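PDB 4UZG: surface protein SPB1 from Streptococcus agalactiae, which forms the backbone subunit of the group B streptococcus pilus 2b, probably linked into fibres by a sortase and strengthened by an internal isopeptide bond. Local coordinates for residues Glu33-Tyr38 / Ile95-Thr100; Lys77-Tyr82 / Phe115-Ile120; Ile171-Ile176 / Gly224-Thr229; Gln197-Asn202 / Thr216-Gly221. All coordinates share one frame; numbering follows the deposited sequence.

Contact 1 of 4, residues Glu33-Tyr38 / Ile95-Thr100; sequences EKVYQY and IPWAAT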
loop_
_atom_site.group_PDB
_atom_site.type_symbol
_atom_site.label_atom_id
_atom_site.label_comp_id
_atom_site.label_asym_id
_atom_site.label_seq_id
_atom_site.Cartn_x
_atom_site.Cartn_y
_atom_site.Cartn_z
ATOM N N GLU A 33 -24.682 -23.875 18.896
ATOM C CA GLU A 33 -25.511 -22.701 18.662
ATOM C C GLU A 33 -25.766 -22.479 17.179
ATOM O O GLU A 33 -24.856 -22.545 16.354
ATOM C CB GLU A 33 -24.852 -21.454 19.233
ATOM C CG GLU A 33 -24.890 -21.380 20.746
ATOM C CD GLU A 33 -24.289 -20.087 21.262
ATOM O OE1 GLU A 33 -23.823 -19.282 20.419
ATOM O OE2 GLU A 33 -24.286 -19.875 22.496
ATOM N N LYS A 34 -27.013 -22.198 16.856
ATOM C CA LYS A 34 -27.379 -21.784 15.520
ATOM C C LYS A 34 -26.644 -20.486 15.177
ATOM O O LYS A 34 -26.626 -19.548 15.991
ATOM C CB LYS A 34 -28.883 -21.546 15.506
ATOM C CG LYS A 34 -29.416 -20.893 14.290
ATOM C CD LYS A 34 -30.918 -20.836 14.318
ATOM C CE LYS A 34 -31.467 -20.223 13.060
ATOM N NZ LYS A 34 -32.951 -20.136 13.057
ATOM N N VAL A 35 -26.047 -20.428 13.982
ATOM C CA VAL A 35 -25.436 -19.197 13.501
ATOM C C VAL A 35 -26.477 -18.382 12.754
ATOM O O VAL A 35 -27.018 -18.811 11.727
ATOM C CB VAL A 35 -24.238 -19.471 12.585
ATOM C CG1 VAL A 35 -23.673 -18.151 12.061
ATOM C CG2 VAL A 35 -23.168 -20.250 13.344
ATOM N N TYR A 36 -26.722 -17.179 13.256
ATOM C CA TYR A 36 -27.688 -16.275 12.629
ATOM C C TYR A 36 -27.019 -15.067 11.949
ATOM O O TYR A 36 -27.701 -14.327 11.237
ATOM C CB TYR A 36 -28.772 -15.822 13.622
ATOM C CG TYR A 36 -28.211 -15.141 14.837
ATOM C CD1 TYR A 36 -27.884 -13.798 14.805
ATOM C CD2 TYR A 36 -27.958 -15.853 16.006
ATOM C CE1 TYR A 36 -27.361 -13.174 15.920
ATOM C CE2 TYR A 36 -27.441 -15.233 17.130
ATOM C CZ TYR A 36 -27.118 -13.897 17.061
ATOM O OH TYR A 36 -26.587 -13.227 18.141
ATOM N N GLN A 37 -25.709 -14.879 12.126
ATOM C CA GLN A 37 -24.983 -13.841 11.402
ATOM C C GLN A 37 -23.504 -14.118 11.441
ATOM O O GLN A 37 -23.031 -14.816 12.332
ATOM C CB GLN A 37 -25.261 -12.459 12.003
ATOM C CG GLN A 37 -24.736 -12.291 13.413
ATOM C CD GLN A 37 -25.109 -10.963 14.034
ATOM O OE1 GLN A 37 -26.075 -10.319 13.621
ATOM N NE2 GLN A 37 -24.367 -10.565 15.046
ATOM N N TYR A 38 -22.790 -13.531 10.485
ATOM C CA TYR A 38 -21.339 -13.373 10.569
ATOM C C TYR A 38 -21.033 -11.885 10.563
ATOM O O TYR A 38 -21.617 -11.132 9.786
ATOM C CB TYR A 38 -20.598 -14.091 9.408
ATOM C CG TYR A 38 -20.540 -15.570 9.617
ATOM C CD1 TYR A 38 -19.539 -16.145 10.381
ATOM C CD2 TYR A 38 -21.522 -16.397 9.093
ATOM C CE1 TYR A 38 -19.531 -17.510 10.628
ATOM C CE2 TYR A 38 -21.507 -17.759 9.321
ATOM C CZ TYR A 38 -20.537 -18.315 10.116
ATOM O OH TYR A 38 -20.521 -19.668 10.387
ATOM N N ILE A 95 -23.501 -9.928 8.062
ATOM C CA ILE A 95 -24.195 -10.731 7.065
ATOM C C ILE A 95 -25.225 -11.611 7.806
ATOM O O ILE A 95 -24.857 -12.534 8.525
ATOM C CB ILE A 95 -23.226 -11.630 6.285
ATOM C CG1 ILE A 95 -22.145 -10.785 5.596
ATOM C CG2 ILE A 95 -24.000 -12.480 5.278
ATOM C CD1 ILE A 95 -21.066 -11.597 4.899
ATOM N N PRO A 96 -26.522 -11.328 7.645
ATOM C CA PRO A 96 -27.516 -12.209 8.267
ATOM C C PRO A 96 -27.444 -13.599 7.622
ATOM O O PRO A 96 -27.259 -13.727 6.412
ATOM C CB PRO A 96 -28.852 -11.496 8.000
ATOM C CG PRO A 96 -28.617 -10.683 6.803
ATOM C CD PRO A 96 -27.165 -10.235 6.896
ATOM N N TRP A 97 -27.617 -14.622 8.447
ATOM C CA TRP A 97 -27.359 -15.999 8.035
ATOM C C TRP A 97 -28.610 -16.867 8.122
ATOM O O TRP A 97 -28.651 -17.964 7.559
ATOM C CB TRP A 97 -26.246 -16.590 8.921
ATOM C CG TRP A 97 -25.400 -17.610 8.234
ATOM C CD1 TRP A 97 -25.319 -18.939 8.523
ATOM C CD2 TRP A 97 -24.490 -17.377 7.153
ATOM N NE1 TRP A 97 -24.425 -19.545 7.691
ATOM C CE2 TRP A 97 -23.906 -18.614 6.839
ATOM C CE3 TRP A 97 -24.105 -16.243 6.445
ATOM C CZ2 TRP A 97 -22.953 -18.752 5.830
ATOM C CZ3 TRP A 97 -23.167 -16.380 5.433
ATOM C CH2 TRP A 97 -22.599 -17.621 5.142
ATOM N N ALA A 98 -29.623 -16.384 8.836
ATOM C CA ALA A 98 -30.863 -17.131 9.016
ATOM C C ALA A 98 -31.962 -16.125 9.289
ATOM O O ALA A 98 -31.695 -15.001 9.724
ATOM C CB ALA A 98 -30.744 -18.141 10.185
ATOM N N ALA A 99 -33.210 -16.538 9.076
ATOM C CA ALA A 99 -34.348 -15.645 9.244
ATOM C C ALA A 99 -34.608 -15.294 10.701
ATOM O O ALA A 99 -35.192 -14.250 10.978
ATOM C CB ALA A 99 -35.609 -16.251 8.625
ATOM N N THR A 100 -34.229 -16.178 11.622
ATOM C CA THR A 100 -34.400 -15.953 13.069
ATOM C C THR A 100 -33.171 -16.462 13.823
ATOM O O THR A 100 -32.364 -17.202 13.257
ATOM C CB THR A 100 -35.631 -16.680 13.636
ATOM O OG1 THR A 100 -35.452 -18.096 13.525
ATOM C CG2 THR A 100 -36.892 -16.260 12.911
#

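Contact 2 of 4, residues Lys77-Tyr82 / Phe115-Ile120; sequences KATGKY and FFYKGI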
loop_
_atom_site.group_PDB
_atom_site.type_symbol
_atom_site.label_atom_id
_atom_site.label_comp_id
_atom_site.label_asym_id
_atom_site.label_seq_id
_atom_site.Cartn_x
_atom_site.Cartn_y
_atom_site.Cartn_z
ATOM N N LYS A 77 -33.099 -8.639 7.704
ATOM C CA LYS A 77 -32.633 -9.959 8.066
ATOM C C LYS A 77 -33.159 -10.934 7.018
ATOM O O LYS A 77 -34.163 -11.625 7.232
ATOM C CB LYS A 77 -33.168 -10.311 9.448
ATOM C CG LYS A 77 -32.506 -11.478 10.111
ATOM C CD LYS A 77 -33.260 -11.851 11.383
ATOM C CE LYS A 77 -32.512 -12.920 12.170
ATOM N NZ LYS A 77 -31.517 -12.327 13.079
ATOM N N ALA A 78 -32.476 -10.973 5.876
ATOM C CA ALA A 78 -32.978 -11.670 4.699
ATOM C C ALA A 78 -31.835 -12.164 3.819
ATOM O O ALA A 78 -30.720 -11.622 3.840
ATOM C CB ALA A 78 -33.900 -10.768 3.894
ATOM N N THR A 79 -32.130 -13.204 3.034
ATOM C CA THR A 79 -31.142 -13.779 2.156
ATOM C C THR A 79 -30.604 -12.747 1.163
ATOM O O THR A 79 -31.307 -11.839 0.711
ATOM C CB THR A 79 -31.714 -15.005 1.415
ATOM O OG1 THR A 79 -30.639 -15.733 0.823
ATOM C CG2 THR A 79 -32.753 -14.630 0.364
ATOM N N GLY A 80 -29.312 -12.852 0.875
ATOM C CA GLY A 80 -28.702 -12.015 -0.127
ATOM C C GLY A 80 -28.293 -10.636 0.336
ATOM O O GLY A 80 -27.914 -9.831 -0.513
ATOM N N LYS A 81 -28.368 -10.361 1.633
ATOM C CA LYS A 81 -28.132 -9.016 2.184
ATOM C C LYS A 81 -26.897 -8.925 3.068
ATOM O O LYS A 81 -26.478 -9.918 3.680
ATOM C CB LYS A 81 -29.366 -8.557 2.996
ATOM C CG LYS A 81 -30.684 -8.554 2.250
ATOM C CD LYS A 81 -30.636 -7.729 0.980
ATOM C CE LYS A 81 -30.403 -6.254 1.246
ATOM N NZ LYS A 81 -30.465 -5.458 -0.021
ATOM N N TYR A 82 -26.376 -7.709 3.197
ATOM C CA TYR A 82 -25.425 -7.403 4.257
ATOM C C TYR A 82 -25.687 -6.000 4.752
ATOM O O TYR A 82 -26.039 -5.125 3.972
ATOM C CB TYR A 82 -23.965 -7.536 3.822
ATOM C CG TYR A 82 -23.454 -6.479 2.859
ATOM C CD1 TYR A 82 -23.607 -6.626 1.486
ATOM C CD2 TYR A 82 -22.798 -5.353 3.321
ATOM C CE1 TYR A 82 -23.132 -5.667 0.605
ATOM C CE2 TYR A 82 -22.307 -4.398 2.449
ATOM C CZ TYR A 82 -22.470 -4.553 1.094
ATOM O OH TYR A 82 -21.960 -3.586 0.247
ATOM N N PHE A 115 -32.185 -21.171 7.768
ATOM C CA PHE A 115 -30.917 -20.719 7.207
ATOM C C PHE A 115 -31.047 -20.295 5.754
ATOM O O PHE A 115 -31.788 -20.915 4.974
ATOM C CB PHE A 115 -29.894 -21.852 7.291
ATOM C CG PHE A 115 -29.564 -22.260 8.695
ATOM C CD1 PHE A 115 -28.852 -21.403 9.521
ATOM C CD2 PHE A 115 -29.961 -23.491 9.208
ATOM C CE1 PHE A 115 -28.533 -21.760 10.810
ATOM C CE2 PHE A 115 -29.647 -23.847 10.510
ATOM C CZ PHE A 115 -28.939 -22.988 11.308
ATOM N N PHE A 116 -30.281 -19.280 5.363
ATOM C CA PHE A 116 -30.267 -18.815 3.982
ATOM C C PHE A 116 -29.343 -19.614 3.077
ATOM O O PHE A 116 -29.584 -19.700 1.869
ATOM C CB PHE A 116 -29.852 -17.349 3.896
ATOM C CG PHE A 116 -30.695 -16.412 4.726
ATOM C CD1 PHE A 116 -32.054 -16.611 4.898
ATOM C CD2 PHE A 116 -30.101 -15.317 5.331
ATOM C CE1 PHE A 116 -32.790 -15.730 5.659
ATOM C CE2 PHE A 116 -30.825 -14.427 6.089
ATOM C CZ PHE A 116 -32.184 -14.621 6.258
ATOM N N TYR A 117 -28.280 -20.173 3.652
ATOM C CA TYR A 117 -27.200 -20.786 2.905
ATOM C C TYR A 117 -27.025 -22.207 3.415
ATOM O O TYR A 117 -27.472 -22.565 4.521
ATOM C CB TYR A 117 -25.921 -19.950 3.054
ATOM C CG TYR A 117 -26.191 -18.480 2.765
ATOM C CD1 TYR A 117 -26.592 -18.054 1.502
ATOM C CD2 TYR A 117 -26.132 -17.523 3.775
ATOM C CE1 TYR A 117 -26.914 -16.712 1.244
ATOM C CE2 TYR A 117 -26.428 -16.173 3.525
ATOM C CZ TYR A 117 -26.832 -15.789 2.254
ATOM O OH TYR A 117 -27.162 -14.483 1.963
ATOM N N LYS A 118 -26.436 -23.045 2.589
ATOM C CA LYS A 118 -26.240 -24.428 2.981
ATOM C C LYS A 118 -24.807 -24.841 2.753
ATOM O O LYS A 118 -24.060 -24.229 1.961
ATOM C CB LYS A 118 -27.222 -25.361 2.282
ATOM C CG LYS A 118 -27.233 -25.230 0.794
ATOM C CD LYS A 118 -28.258 -26.154 0.144
ATOM C CE LYS A 118 -28.107 -26.150 -1.376
ATOM N NZ LYS A 118 -29.006 -27.130 -2.046
ATOM N N GLY A 119 -24.420 -25.864 3.505
ATOM C CA GLY A 119 -23.109 -26.445 3.407
ATOM C C GLY A 119 -22.042 -25.525 3.953
ATOM O O GLY A 119 -22.262 -24.745 4.880
ATOM N N ILE A 120 -20.868 -25.680 3.373
ATOM C CA ILE A 120 -19.682 -24.953 3.799
ATOM C C ILE A 120 -19.448 -23.825 2.812
ATOM O O ILE A 120 -19.320 -24.065 1.626
ATOM C CB ILE A 120 -18.482 -25.915 3.822
ATOM C CG1 ILE A 120 -18.810 -27.172 4.639
ATOM C CG2 ILE A 120 -17.280 -25.207 4.363
ATOM C CD1 ILE A 120 -17.912 -28.320 4.350
HETATM O O HOH W 1 -31.561 -18.306 0.418
HETATM O O HOH W 2 -27.204 -12.649 3.831
#

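Contact 3 of 4, residues Ile171-Ile176 / Gly224-Thr229; sequences ITIKKI and GIITIT. With EDO (1,2-ethanediol), chain C.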
loop_
_atom_site.group_PDB
_atom_site.type_symbol
_atom_site.label_atom_id
_atom_site.label_comp_id
_atom_site.label_asym_id
_atom_site.label_seq_id
_atom_site.Cartn_x
_atom_site.Cartn_y
_atom_site.Cartn_z
ATOM N N ILE A 171 14.064 6.041 -1.775
ATOM C CA ILE A 171 15.373 6.244 -2.378
ATOM C C ILE A 171 16.022 7.443 -1.685
ATOM O O ILE A 171 15.479 8.553 -1.704
ATOM C CB ILE A 171 15.263 6.518 -3.886
ATOM C CG1 ILE A 171 14.569 5.355 -4.613
ATOM C CG2 ILE A 171 16.645 6.788 -4.482
ATOM C CD1 ILE A 171 14.274 5.620 -6.089
ATOM N N THR A 172 17.185 7.220 -1.087
ATOM C CA THR A 172 17.994 8.272 -0.488
ATOM C C THR A 172 19.214 8.473 -1.385
ATOM O O THR A 172 20.064 7.585 -1.493
ATOM C CB THR A 172 18.419 7.908 0.931
ATOM O OG1 THR A 172 17.246 7.689 1.726
ATOM C CG2 THR A 172 19.258 9.013 1.568
ATOM N N ILE A 173 19.262 9.612 -2.072
ATOM C CA ILE A 173 20.330 9.938 -3.003
ATOM C C ILE A 173 21.406 10.717 -2.277
ATOM O O ILE A 173 21.102 11.707 -1.621
ATOM C CB ILE A 173 19.794 10.808 -4.159
ATOM C CG1 ILE A 173 18.615 10.160 -4.880
ATOM C CG2 ILE A 173 20.913 11.123 -5.152
ATOM C CD1 ILE A 173 17.786 11.157 -5.733
ATOM N N LYS A 174 22.657 10.286 -2.404
ATOM C CA LYS A 174 23.789 11.049 -1.898
ATOM C C LYS A 174 24.637 11.502 -3.059
ATOM O O LYS A 174 25.104 10.706 -3.854
ATOM C CB LYS A 174 24.663 10.259 -0.939
ATOM C CG LYS A 174 25.809 11.132 -0.369
ATOM C CD LYS A 174 26.585 10.475 0.768
ATOM C CE LYS A 174 27.343 9.245 0.300
ATOM N NZ LYS A 174 27.955 8.471 1.426
ATOM N N LYS A 175 24.850 12.801 -3.131
ATOM C CA LYS A 175 25.631 13.407 -4.196
ATOM C C LYS A 175 27.024 13.726 -3.672
ATOM O O LYS A 175 27.144 14.400 -2.640
ATOM C CB LYS A 175 24.947 14.703 -4.620
ATOM C CG LYS A 175 25.554 15.365 -5.798
ATOM C CD LYS A 175 25.382 14.383 -6.944
ATOM C CE LYS A 175 25.918 14.852 -8.224
ATOM N NZ LYS A 175 27.385 15.048 -8.195
ATOM N N ILE A 176 28.048 13.255 -4.373
ATOM C CA ILE A 176 29.421 13.487 -3.972
ATOM C C ILE A 176 30.288 13.942 -5.141
ATOM O O ILE A 176 29.935 13.809 -6.305
ATOM C CB ILE A 176 30.055 12.226 -3.325
ATOM C CG1 ILE A 176 30.281 11.102 -4.357
ATOM C CG2 ILE A 176 29.256 11.767 -2.109
ATOM C CD1 ILE A 176 31.105 9.961 -3.828
ATOM N N GLY A 224 24.291 16.800 1.227
ATOM C CA GLY A 224 24.387 16.097 -0.051
ATOM C C GLY A 224 23.219 15.177 -0.385
ATOM O O GLY A 224 23.291 14.445 -1.361
ATOM N N ILE A 225 22.157 15.204 0.403
ATOM C CA ILE A 225 21.116 14.188 0.321
ATOM C C ILE A 225 19.824 14.726 -0.285
ATOM O O ILE A 225 19.404 15.865 -0.013
ATOM C CB ILE A 225 20.815 13.616 1.724
ATOM C CG1 ILE A 225 22.057 12.974 2.342
ATOM C CG2 ILE A 225 19.630 12.650 1.693
ATOM C CD1 ILE A 225 22.562 11.826 1.595
ATOM N N ILE A 226 19.162 13.855 -1.053
ATOM C CA ILE A 226 17.745 13.953 -1.403
ATOM C C ILE A 226 17.081 12.674 -0.912
ATOM O O ILE A 226 17.589 11.580 -1.181
ATOM C CB ILE A 226 17.549 14.021 -2.934
ATOM C CG1 ILE A 226 18.068 15.346 -3.496
ATOM C CG2 ILE A 226 16.067 13.834 -3.322
ATOM C CD1 ILE A 226 18.345 15.299 -4.982
ATOM N N THR A 227 15.919 12.800 -0.262
ATOM C CA THR A 227 15.122 11.629 0.096
ATOM C C THR A 227 13.805 11.671 -0.648
ATOM O O THR A 227 13.066 12.654 -0.563
ATOM C CB THR A 227 14.888 11.564 1.619
ATOM O OG1 THR A 227 16.143 11.607 2.296
ATOM C CG2 THR A 227 14.177 10.290 2.002
ATOM N N ILE A 228 13.484 10.587 -1.354
ATOM C CA ILE A 228 12.193 10.423 -2.024
ATOM C C ILE A 228 11.527 9.215 -1.400
ATOM O O ILE A 228 12.020 8.095 -1.521
ATOM C CB ILE A 228 12.332 10.262 -3.556
ATOM C CG1 ILE A 228 13.152 11.416 -4.163
ATOM C CG2 ILE A 228 10.946 10.169 -4.167
ATOM C CD1 ILE A 228 13.435 11.269 -5.646
ATOM N N THR A 229 10.419 9.445 -0.697
ATOM C CA THR A 229 9.750 8.397 0.073
ATOM C C THR A 229 8.385 8.122 -0.507
ATOM O O THR A 229 7.588 9.038 -0.686
ATOM C CB THR A 229 9.599 8.846 1.536
ATOM O OG1 THR A 229 10.878 9.230 2.037
ATOM C CG2 THR A 229 8.984 7.747 2.394
HETATM C C1 EDO C . 10.064 12.951 0.436
HETATM O O1 EDO C . 9.397 12.127 -0.513
HETATM C C2 EDO C . 9.054 13.639 1.340
HETATM O O2 EDO C . 8.401 12.648 2.138
HETATM O O HOH W 3 16.846 9.459 3.848
#

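Contact 4 of 4, residues Gln197-Asn202 / Thr216-Gly221; sequences QFLNFN and TEYTTG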
loop_
_atom_site.group_PDB
_atom_site.type_symbol
_atom_site.label_atom_id
_atom_site.label_comp_id
_atom_site.label_asym_id
_atom_site.label_seq_id
_atom_site.Cartn_x
_atom_site.Cartn_y
_atom_site.Cartn_z
ATOM N N GLN A 197 8.771 8.341 -18.157
ATOM C CA GLN A 197 8.058 9.409 -17.477
ATOM C C GLN A 197 8.818 9.917 -16.275
ATOM O O GLN A 197 9.708 9.235 -15.753
ATOM C CB GLN A 197 6.675 8.934 -17.040
ATOM C CG GLN A 197 5.786 8.488 -18.191
ATOM C CD GLN A 197 4.737 7.518 -17.745
ATOM O OE1 GLN A 197 5.030 6.493 -17.127
ATOM N NE2 GLN A 197 3.489 7.860 -18.014
ATOM N N PHE A 198 8.422 11.099 -15.820
ATOM C CA PHE A 198 9.115 11.821 -14.769
ATOM C C PHE A 198 8.193 12.049 -13.582
ATOM O O PHE A 198 7.001 12.342 -13.723
ATOM C CB PHE A 198 9.636 13.168 -15.276
ATOM C CG PHE A 198 10.648 13.004 -16.356
ATOM C CD1 PHE A 198 10.254 12.738 -17.661
ATOM C CD2 PHE A 198 12.005 13.023 -16.063
ATOM C CE1 PHE A 198 11.194 12.523 -18.667
ATOM C CE2 PHE A 198 12.961 12.819 -17.076
ATOM C CZ PHE A 198 12.542 12.565 -18.371
ATOM N N LEU A 199 8.750 11.919 -12.384
ATOM C CA LEU A 199 7.994 12.028 -11.145
ATOM C C LEU A 199 7.534 13.438 -10.860
ATOM O O LEU A 199 8.353 14.377 -10.782
ATOM C CB LEU A 199 8.878 11.569 -9.983
ATOM C CG LEU A 199 8.312 11.755 -8.573
ATOM C CD1 LEU A 199 7.060 10.908 -8.383
ATOM C CD2 LEU A 199 9.382 11.413 -7.538
ATOM N N ASN A 200 6.230 13.591 -10.662
ATOM C CA ASN A 200 5.642 14.780 -10.072
ATOM C C ASN A 200 5.056 14.339 -8.732
ATOM O O ASN A 200 4.121 13.522 -8.697
ATOM C CB ASN A 200 4.559 15.390 -10.948
ATOM C CG ASN A 200 3.896 16.589 -10.260
ATOM O OD1 ASN A 200 3.454 16.529 -9.132
ATOM N ND2 ASN A 200 3.935 17.723 -10.914
ATOM N N PHE A 201 5.621 14.849 -7.653
ATOM C CA PHE A 201 5.204 14.498 -6.301
ATOM C C PHE A 201 4.746 15.775 -5.578
ATOM O O PHE A 201 4.820 15.894 -4.349
ATOM C CB PHE A 201 6.334 13.793 -5.537
ATOM C CG PHE A 201 5.907 12.744 -4.512
ATOM C CD1 PHE A 201 4.601 12.643 -4.032
ATOM C CD2 PHE A 201 6.860 11.874 -4.013
ATOM C CE1 PHE A 201 4.291 11.702 -3.061
ATOM C CE2 PHE A 201 6.546 10.929 -3.056
ATOM C CZ PHE A 201 5.260 10.839 -2.588
ATOM N N ASN A 202 4.220 16.725 -6.348
ATOM C CA ASN A 202 3.781 17.979 -5.745
ATOM C C ASN A 202 2.547 17.818 -4.867
ATOM O O ASN A 202 2.394 18.539 -3.881
ATOM C CB ASN A 202 3.571 19.024 -6.807
ATOM C CG ASN A 202 4.877 19.403 -7.499
ATOM O OD1 ASN A 202 5.997 19.105 -7.032
ATOM N ND2 ASN A 202 4.744 20.049 -8.626
ATOM N N THR A 216 8.852 17.181 -10.450
ATOM C CA THR A 216 9.338 17.779 -9.226
ATOM C C THR A 216 10.856 17.804 -9.218
ATOM O O THR A 216 11.512 16.792 -9.403
ATOM C CB THR A 216 8.850 16.963 -8.013
ATOM O OG1 THR A 216 7.419 16.935 -8.011
ATOM C CG2 THR A 216 9.387 17.530 -6.713
ATOM N N GLU A 217 11.427 18.984 -9.016
ATOM C CA GLU A 217 12.869 19.143 -8.883
ATOM C C GLU A 217 13.286 19.008 -7.425
ATOM O O GLU A 217 12.769 19.703 -6.554
ATOM C CB GLU A 217 13.315 20.509 -9.406
ATOM C CG GLU A 217 13.217 20.600 -10.908
ATOM C CD GLU A 217 13.875 21.837 -11.517
ATOM O OE1 GLU A 217 14.284 22.739 -10.767
ATOM O OE2 GLU A 217 14.002 21.907 -12.759
ATOM N N TYR A 218 14.250 18.122 -7.175
ATOM C CA TYR A 218 14.809 17.882 -5.855
ATOM C C TYR A 218 16.220 18.445 -5.814
ATOM O O TYR A 218 17.025 18.149 -6.699
ATOM C CB TYR A 218 14.845 16.372 -5.567
ATOM C CG TYR A 218 13.487 15.752 -5.406
ATOM C CD1 TYR A 218 12.868 15.729 -4.162
ATOM C CD2 TYR A 218 12.797 15.198 -6.485
ATOM C CE1 TYR A 218 11.606 15.152 -4.005
ATOM C CE2 TYR A 218 11.537 14.647 -6.337
ATOM C CZ TYR A 218 10.960 14.599 -5.079
ATOM O OH TYR A 218 9.692 14.051 -4.927
ATOM N N THR A 219 16.535 19.202 -4.766
ATOM C CA THR A 219 17.864 19.756 -4.572
ATOM C C THR A 219 18.579 19.037 -3.441
ATOM O O THR A 219 18.005 18.854 -2.356
ATOM C CB THR A 219 17.757 21.275 -4.253
ATOM O OG1 THR A 219 17.144 21.951 -5.341
ATOM C CG2 THR A 219 19.110 21.877 -4.067
ATOM N N THR A 220 19.838 18.664 -3.656
ATOM C CA THR A 220 20.608 18.025 -2.592
ATOM C C THR A 220 20.867 19.039 -1.463
ATOM O O THR A 220 21.196 20.209 -1.702
ATOM C CB THR A 220 21.909 17.397 -3.092
ATOM O OG1 THR A 220 22.736 18.413 -3.662
ATOM C CG2 THR A 220 21.636 16.306 -4.117
ATOM N N GLY A 221 20.650 18.575 -0.239
ATOM C CA GLY A 221 20.779 19.436 0.914
ATOM C C GLY A 221 22.202 19.687 1.323
ATOM O O GLY A 221 23.163 19.278 0.670
HETATM O O HOH W 4 11.187 14.211 -10.359
#

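Contact 1 of 4, residues Glu33-Tyr38 / Ile95-Thr100
Where interior strands 37-43 and 90-96 of the large mixed sheet meet at their ends, antiparallel pairing begins with non-hydrogen-bonded Gln37-Pro96, followed by hydrogen-bonded Tyr38-Ile95. Ile95 N gives a nearly linear bond to Tyr38 O (2.8 Å, 178°), and Tyr38 N returns one to Ile95 O at 3.0 Å. Beyond Gln37-Pro96, Trp97 N reaches Tyr36 O (2.8 Å) from above that carbonyl's plane. The two aromatics form a T-shaped pair: the edge of Tyr38 meets the face of Trp97, planes at 81° and CE2 of Tyr38 3.5 Å above the centre of the indole. A flat, broad indole suits this place, since its rim also lies beside Val35. Farther out, Lys34 runs extended, its CE against Ala98 CB (3.6 Å), to place NZ 3.0 Å from Thr100 O; Asp113 and Asp114, its salt-bridge partners, probably favour the charged form. Ring packing closes the end at Tyr38 and Trp97, and the lysine that at Thr100; between them Val35 O is buried without a hydrogen-bond partner.

Contact 2 of 4, residues Lys77-Tyr82 / Phe115-Ile120
Phe116 lays its ring against the backbone of Ala78-Thr79, and each carbon along it has a partner. CB lies 3.6 Å from Thr79 OG1. CG, set anti to the carbonyl carbon (chi1 -56°), sits under Thr79 CA and CB, the latter making a CH-pi contact over the face at 4.1 Å from the ring centroid. Thr79 N stands 3.4 Å above the ring plane, over its centre. Farther out CE2 meets Ala78 C, and CZ at the tip comes 3.4 Å from Ala78 CA. A flat hydrocarbon ring suits this place because it can lie against a peptide group without needing a polar partner. The strip it covers is the first half of a type II beta turn, Ala78 to Lys81, that opens strand 81-87; Gly80 holds the third position, where positive phi is easily adopted by a residue without a side chain. Tyr117 meets the same turn with its hydroxyl: OH accepts from Gly80 N (2.9 Å, 159°) and donates to a water, which donates to Lys81 O. The Tyr117 ring carries Phe116 CB over its centre, 3.6 Å above the plane. A second water joins Thr79 OG1 to Phe116 O, both at 2.8 Å.

Contact 3 of 4, residues Ile171-Ile176 / Gly224-Thr229
The flat groups joining Ile171-Ile176 to Gly224-Thr229 are peptide units, bonded through their edges: Ile171 N meets Ile228 O (2.9 Å) and Ile226 N meets Ile173 O (2.9 Å), each in the plane of the accepting carbonyl. Ile228 N and Ile173 N return bonds to Ile171 O and Ile226 O, and Lys175 N ends the ladder on Gly224 O. On one face of this antiparallel pair stand Ile171, Ile173, Ile226 and Ile228, with Ile173 CD1 4.0 Å from Ile226 CG2; such branched, apolar side chains suit a buried sheet face. The other face carries Thr172, Lys174, Ile225 and Thr227. There Ile225 CD1 touches Lys174 CB at 3.6 Å, and one water oxygen bridges Thr172 OG1 (2.8 Å) and Thr227 OG1 (2.7 Å). Tyr218 and Leu238, from strands 218-219 and 234-240, pack on the isoleucine face. Strand 169-177 is central in its sheet, with strand 273-279 running parallel on its other side, and Lys175 NZ is joined covalently to Asn279 CG, an isopeptide cross-link between these two strands.

Contact 4 of 4, residues Gln197-Asn202 / Thr216-Gly221
Thr216 meets Leu199 and Phe201 with both its backbone and its side chain. Thr216 N donates to Leu199 O (2.9 Å), in the plane of that carbonyl, and a water donates to both Leu199 O and Thr216 O. The Thr216 hydroxyl is set anti to its own carbonyl carbon (chi1 -59°), where OG1 accepts a nearly straight bond from Phe201 N (2.8 Å, 168°). The other branch, CG2, is then turned over a face of the Tyr218 ring, 3.6 Å above it and toward the rim. Threonine suits the place by offering an acceptor and a methyl from one carbon. Asn200 has CG anti to its backbone N (chi1 176°), and its OD1 accepts from Asn202 N at 2.9 Å, an Asx turn; ND2 is held by Asn214 O. The side chains of Leu199 and Tyr218 cross at about a right angle, CD2 of the leucine coming 3.7 Å from the tyrosine OH. That oxygen also lies at the edge of the Phe201 ring, 3.4 Å from Phe201 CB. The chemistry is mixed: two direct bonds and a bridging water tie the two short segments together, and carbons of Leu199 and Phe201 pack round the tyrosine hydroxyl.

Overall arrangement
The four contacts form two pairs on opposite sides of the centre of an elongated chain without helices: contacts 1 and 3 have centres about 56 Å apart, and contacts 2 and 4 about 53 Å. Contacts 1 and 2 lie with centres 8 Å apart, joined by a probable hydrogen bond from Phe116 N to Trp97 O (3.0 Å), and both reach the same large sheet through neighbouring strands 90-96 and 81-87. Contacts 3 and 4, centres 11 Å apart, belong to the prealbumin-like domain, where Ile226 CD1 of contact 3 packs 3.5 Å from Thr220 CG2 of contact 4. Bound calcium ions lie near both pairs, about 10 Å from the Tyr117 side chain and about 8 Å from that of Leu199.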